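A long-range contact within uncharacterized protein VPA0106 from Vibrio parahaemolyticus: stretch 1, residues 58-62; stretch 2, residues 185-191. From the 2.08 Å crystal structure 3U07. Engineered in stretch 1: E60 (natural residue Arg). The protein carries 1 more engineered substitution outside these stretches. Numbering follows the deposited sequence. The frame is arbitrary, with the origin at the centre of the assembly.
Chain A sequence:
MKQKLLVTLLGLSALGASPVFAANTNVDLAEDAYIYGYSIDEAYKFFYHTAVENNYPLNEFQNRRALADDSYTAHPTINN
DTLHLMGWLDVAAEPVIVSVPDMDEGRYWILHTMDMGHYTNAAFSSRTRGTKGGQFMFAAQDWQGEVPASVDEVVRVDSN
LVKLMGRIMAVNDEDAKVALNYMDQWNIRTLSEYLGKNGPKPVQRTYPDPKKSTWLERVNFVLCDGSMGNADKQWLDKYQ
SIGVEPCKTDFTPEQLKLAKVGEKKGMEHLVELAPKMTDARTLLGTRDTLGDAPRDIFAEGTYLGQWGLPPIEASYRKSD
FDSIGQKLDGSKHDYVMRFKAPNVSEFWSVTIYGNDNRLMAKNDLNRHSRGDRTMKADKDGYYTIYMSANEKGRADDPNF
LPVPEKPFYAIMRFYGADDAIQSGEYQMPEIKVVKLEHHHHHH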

ATOM      1  N   LEU A  58       3.598  11.072 -16.297  1.00 30.69           N
ATOM      2  CA  LEU A  58       4.357   9.976 -15.716  1.00 26.28           C
ATOM      3  C   LEU A  58       5.752  10.463 -15.315  1.00 32.62           C
ATOM      4  O   LEU A  58       6.232  11.484 -15.812  1.00 32.87           O
ATOM      5  CB  LEU A  58       4.443   8.828 -16.724  1.00 22.55           C
ATOM      6  CG  LEU A  58       3.073   8.343 -17.223  1.00 24.30           C
ATOM      7  CD1 LEU A  58       3.257   7.278 -18.291  1.00 24.58           C
ATOM      8  CD2 LEU A  58       2.258   7.790 -16.059  1.00 28.30           C
ATOM      9  N   ASN A  59       6.391   9.742 -14.399  1.00 23.25           N
ATOM     10  CA  ASN A  59       7.724  10.101 -13.924  1.00 21.89           C
ATOM     11  C   ASN A  59       7.752  11.493 -13.305  1.00 28.88           C
ATOM     12  O   ASN A  59       8.691  12.264 -13.505  1.00 25.72           O
ATOM     13  CB  ASN A  59       8.751  10.001 -15.064  1.00 18.55           C
ATOM     14  CG  ASN A  59       9.009   8.564 -15.490  1.00 23.61           C
ATOM     15  OD1 ASN A  59       9.041   7.659 -14.655  1.00 25.02           O
ATOM     16  ND2 ASN A  59       9.207   8.350 -16.785  1.00 19.92           N
ATOM     17  N   GLU A  60       6.698  11.797 -12.552  1.00 24.73           N
ATOM     18  CA  GLU A  60       6.550  13.068 -11.848  1.00 30.14           C
ATOM     19  C   GLU A  60       5.654  12.830 -10.643  1.00 30.57           C
ATOM     20  O   GLU A  60       4.747  12.000 -10.697  1.00 29.44           O
ATOM     21  CB  GLU A  60       5.885  14.128 -12.735  1.00 32.24           C
ATOM     22  CG  GLU A  60       6.781  14.765 -13.788  1.00 45.14           C
ATOM     23  CD  GLU A  60       6.081  15.887 -14.554  1.00 50.29           C
ATOM     24  OE1 GLU A  60       5.169  16.521 -13.978  1.00 44.14           O
ATOM     25  OE2 GLU A  60       6.451  16.143 -15.721  1.00 52.13           O
ATOM     26  N   PHE A  61       5.918  13.539  -9.552  1.00 23.72           N
ATOM     27  CA  PHE A  61       5.091  13.430  -8.361  1.00 29.72           C
ATOM     28  C   PHE A  61       3.814  14.199  -8.707  1.00 41.51           C
ATOM     29  O   PHE A  61       3.880  15.282  -9.289  1.00 48.07           O
ATOM     30  CB  PHE A  61       5.798  14.080  -7.169  1.00 24.75           C
ATOM     31  CG  PHE A  61       7.064  13.380  -6.759  1.00 29.72           C
ATOM     32  CD1 PHE A  61       7.024  12.090  -6.231  1.00 29.56           C
ATOM     33  CD2 PHE A  61       8.299  14.003  -6.910  1.00 32.56           C
ATOM     34  CE1 PHE A  61       8.195  11.431  -5.858  1.00 29.55           C
ATOM     35  CE2 PHE A  61       9.477  13.352  -6.540  1.00 37.09           C
ATOM     36  CZ  PHE A  61       9.424  12.062  -6.015  1.00 33.47           C
ATOM     37  N   GLN A  62       2.658  13.636  -8.374  1.00 47.75           N
ATOM     38  CA  GLN A  62       1.383  14.286  -8.673  1.00 49.54           C
ATOM     39  C   GLN A  62       1.285  15.692  -8.094  1.00 49.13           C
ATOM     40  O   GLN A  62       1.183  15.866  -6.882  1.00 50.48           O
ATOM     41  CB  GLN A  62       0.230  13.434  -8.150  1.00 52.83           C
ATOM     42  CG  GLN A  62      -0.181  12.319  -9.091  1.00 59.42           C
ATOM     43  CD  GLN A  62      -0.862  11.176  -8.368  1.00 64.68           C
ATOM     44  OE1 GLN A  62      -1.588  11.388  -7.395  1.00 66.05           O
ATOM     45  NE2 GLN A  62      -0.641   9.954  -8.848  1.00 54.90           N
TER
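Stretch 2 (185-191) QWNIRTL

Stretch 2 lies on stretch 1 as an extended segment running in roughly the opposite direction, so that the N-terminal part of each faces the C-terminal part of the other. Residues N187 to T190 form a strand, whereas stretch 1 follows an irregular path at its start. The nearest CA atoms across the two stretches are those of E60 and I188, 6.1 Å apart. No hydrogen bond crosses the interface; the two segments meet by van der Waals packing of side chains against side chains and backbone; 324 Å² is buried, both sides summed, and the contact centres on I188.

Stretch 1 enters at L58, an extended residue (phi/psi -84/159) whose side chain remains out of reach of stretch 2. At N59 the backbone adopts positive phi (59/40), and this residue makes the first contact. Its carbonyl oxygen lies against the branch methyl of I188, with N59 O 3.4 Å from I188 CG2, while its CB packs against the same methyl, N59 CB to I188 CG2 being 4.0 Å. The CA-to-CB bond of N59 points sideways to stretch 2, as does that of T190, and the two side chains touch loosely, with N59 ND2 4.3 Å from T190 CG2. Both OD1 and ND2 of N59 are hydrogen-bonded elsewhere in the structure, so the amide needs no polar partner here. T190 marks the end of this part of the contact: it occupies the N-cap position, and its side chain caps a backbone nitrogen just beyond the stretch.

E60, an engineered residue replacing Arg, returns to an extended conformation (-154/146). Its CA-to-CB bond points away from stretch 2, leaving the exposed carboxylate outside the contact. The backbone therefore provides the approach: E60 N is 3.8 Å from I188 CD1, the delta methyl at the end of a side chain in the m, t rotamer.

F61 completes the packing. Its CA-to-CB bond is directed sideways, but with chi1 at -65° the end of the ring comes nearer to stretch 2. One face of the ring is covered by I188. The CD1 methyl stands 3.7 Å from the centroid of the F61 ring and only 10° off the ring normal, a CH-pi arrangement in which the methyl is almost centred over the aromatic face, and F61 CZ is 3.5 Å from I188 CG1. I188 thus meets N59 through its CG2 methyl, while its CD1 lies both near the N59–E60 peptide and over the F61 ring, with CG1 also against F61. The ring also reaches the residues that precede I188: F61 CE2 is 3.7 Å from W186 O and likewise 3.7 Å from N187 N, the latter near the ring plane at its edge. A further apolar contact joins F61 CZ to W186 CB at 3.9 Å. Although the CA-to-CB bond of W186 points toward stretch 1, its indole leads away, leaving CB as the closest part of its side chain.

Q62 continues beyond the contact, its side chain out of reach of stretch 2.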

ATOM      1  N   GLN A 185      12.896  18.001  -1.713  1.00 37.98           N
ATOM      2  CA  GLN A 185      14.152  17.583  -2.313  1.00 38.38           C
ATOM      3  C   GLN A 185      14.060  16.244  -3.039  1.00 32.83           C
ATOM      4  O   GLN A 185      14.968  15.875  -3.782  1.00 30.87           O
ATOM      5  CB  GLN A 185      15.249  17.559  -1.248  1.00 44.40           C
ATOM      6  CG  GLN A 185      15.544  18.949  -0.699  1.00 48.18           C
ATOM      7  CD  GLN A 185      16.678  18.954   0.297  1.00 56.49           C
ATOM      8  OE1 GLN A 185      16.463  18.858   1.505  1.00 61.34           O
ATOM      9  NE2 GLN A 185      17.901  19.050  -0.208  1.00 57.51           N
ATOM     10  N   TRP A 186      12.969  15.513  -2.819  1.00 31.23           N
ATOM     11  CA  TRP A 186      12.771  14.247  -3.519  1.00 33.37           C
ATOM     12  C   TRP A 186      12.625  14.636  -4.993  1.00 32.25           C
ATOM     13  O   TRP A 186      12.072  15.688  -5.314  1.00 33.42           O
ATOM     14  CB  TRP A 186      11.499  13.552  -3.028  1.00 28.53           C
ATOM     15  CG  TRP A 186      11.634  12.924  -1.676  1.00 24.93           C
ATOM     16  CD1 TRP A 186      12.210  13.477  -0.565  1.00 22.13           C
ATOM     17  CD2 TRP A 186      11.148  11.636  -1.276  1.00 25.50           C
ATOM     18  NE1 TRP A 186      12.108  12.613   0.502  1.00 25.24           N
ATOM     19  CE2 TRP A 186      11.456  11.479   0.094  1.00 22.06           C
ATOM     20  CE3 TRP A 186      10.472  10.604  -1.939  1.00 30.96           C
ATOM     21  CZ2 TRP A 186      11.122  10.326   0.810  1.00 26.28           C
ATOM     22  CZ3 TRP A 186      10.140   9.455  -1.226  1.00 30.19           C
ATOM     23  CH2 TRP A 186      10.461   9.330   0.137  1.00 30.95           C
ATOM     24  N   ASN A 187      13.108  13.792  -5.894  1.00 32.21           N
ATOM     25  CA  ASN A 187      13.044  14.120  -7.310  1.00 27.59           C
ATOM     26  C   ASN A 187      12.932  12.849  -8.136  1.00 29.71           C
ATOM     27  O   ASN A 187      13.258  11.765  -7.656  1.00 34.41           O
ATOM     28  CB  ASN A 187      14.318  14.891  -7.688  1.00 24.03           C
ATOM     29  CG  ASN A 187      14.213  15.601  -9.029  1.00 30.62           C
ATOM     30  OD1 ASN A 187      13.142  15.681  -9.623  1.00 32.36           O
ATOM     31  ND2 ASN A 187      15.332  16.132  -9.504  1.00 30.03           N
ATOM     32  N   ILE A 188      12.435  12.984  -9.361  1.00 25.08           N
ATOM     33  CA  ILE A 188      12.315  11.860 -10.290  1.00 21.33           C
ATOM     34  C   ILE A 188      12.903  12.338 -11.611  1.00 27.61           C
ATOM     35  O   ILE A 188      12.481  13.360 -12.148  1.00 29.00           O
ATOM     36  CB  ILE A 188      10.855  11.458 -10.569  1.00 26.54           C
ATOM     37  CG1 ILE A 188      10.172  10.985  -9.289  1.00 26.01           C
ATOM     38  CG2 ILE A 188      10.826  10.351 -11.636  1.00 21.80           C
ATOM     39  CD1 ILE A 188       8.684  10.748  -9.472  1.00 28.41           C
ATOM     40  N   ARG A 189      13.876  11.600 -12.131  1.00 22.22           N
ATOM     41  CA  ARG A 189      14.517  11.965 -13.390  1.00 23.60           C
ATOM     42  C   ARG A 189      14.808  10.728 -14.236  1.00 23.97           C
ATOM     43  O   ARG A 189      15.138   9.669 -13.703  1.00 21.46           O
ATOM     44  CB  ARG A 189      15.846  12.681 -13.120  1.00 27.20           C
ATOM     45  CG  ARG A 189      15.741  14.104 -12.602  1.00 28.71           C
ATOM     46  CD  ARG A 189      17.115  14.625 -12.224  1.00 27.55           C
ATOM     47  NE  ARG A 189      17.586  14.051 -10.965  1.00 27.39           N
ATOM     48  CZ  ARG A 189      18.808  14.231 -10.477  1.00 29.83           C
ATOM     49  NH1 ARG A 189      19.685  14.962 -11.148  1.00 36.44           N
ATOM     50  NH2 ARG A 189      19.151  13.692  -9.313  1.00 27.56           N
ATOM     51  N   THR A 190      14.672  10.856 -15.552  1.00 19.74           N
ATOM     52  CA  THR A 190      14.994   9.750 -16.440  1.00 24.83           C
ATOM     53  C   THR A 190      16.522   9.670 -16.432  1.00 23.01           C
ATOM     54  O   THR A 190      17.199  10.651 -16.119  1.00 21.93           O
ATOM     55  CB  THR A 190      14.536  10.012 -17.894  1.00 29.98           C
ATOM     56  OG1 THR A 190      15.096  11.245 -18.360  1.00 28.59           O
ATOM     57  CG2 THR A 190      13.021  10.068 -17.973  1.00 28.75           C
ATOM     58  N   LEU A 191      17.061   8.504 -16.766  1.00 24.16           N
ATOM     59  CA  LEU A 191      18.506   8.322 -16.790  1.00 23.12           C
ATOM     60  C   LEU A 191      19.177   9.387 -17.660  1.00 25.19           C
ATOM     61  O   LEU A 191      20.134  10.027 -17.231  1.00 22.80           O
ATOM     62  CB  LEU A 191      18.850   6.928 -17.322  1.00 17.79           C
ATOM     63  CG  LEU A 191      20.339   6.605 -17.464  1.00 22.26           C
ATOM     64  CD1 LEU A 191      21.060   6.789 -16.120  1.00 14.87           C
ATOM     65  CD2 LEU A 191      20.486   5.180 -17.983  1.00 23.00           C
TER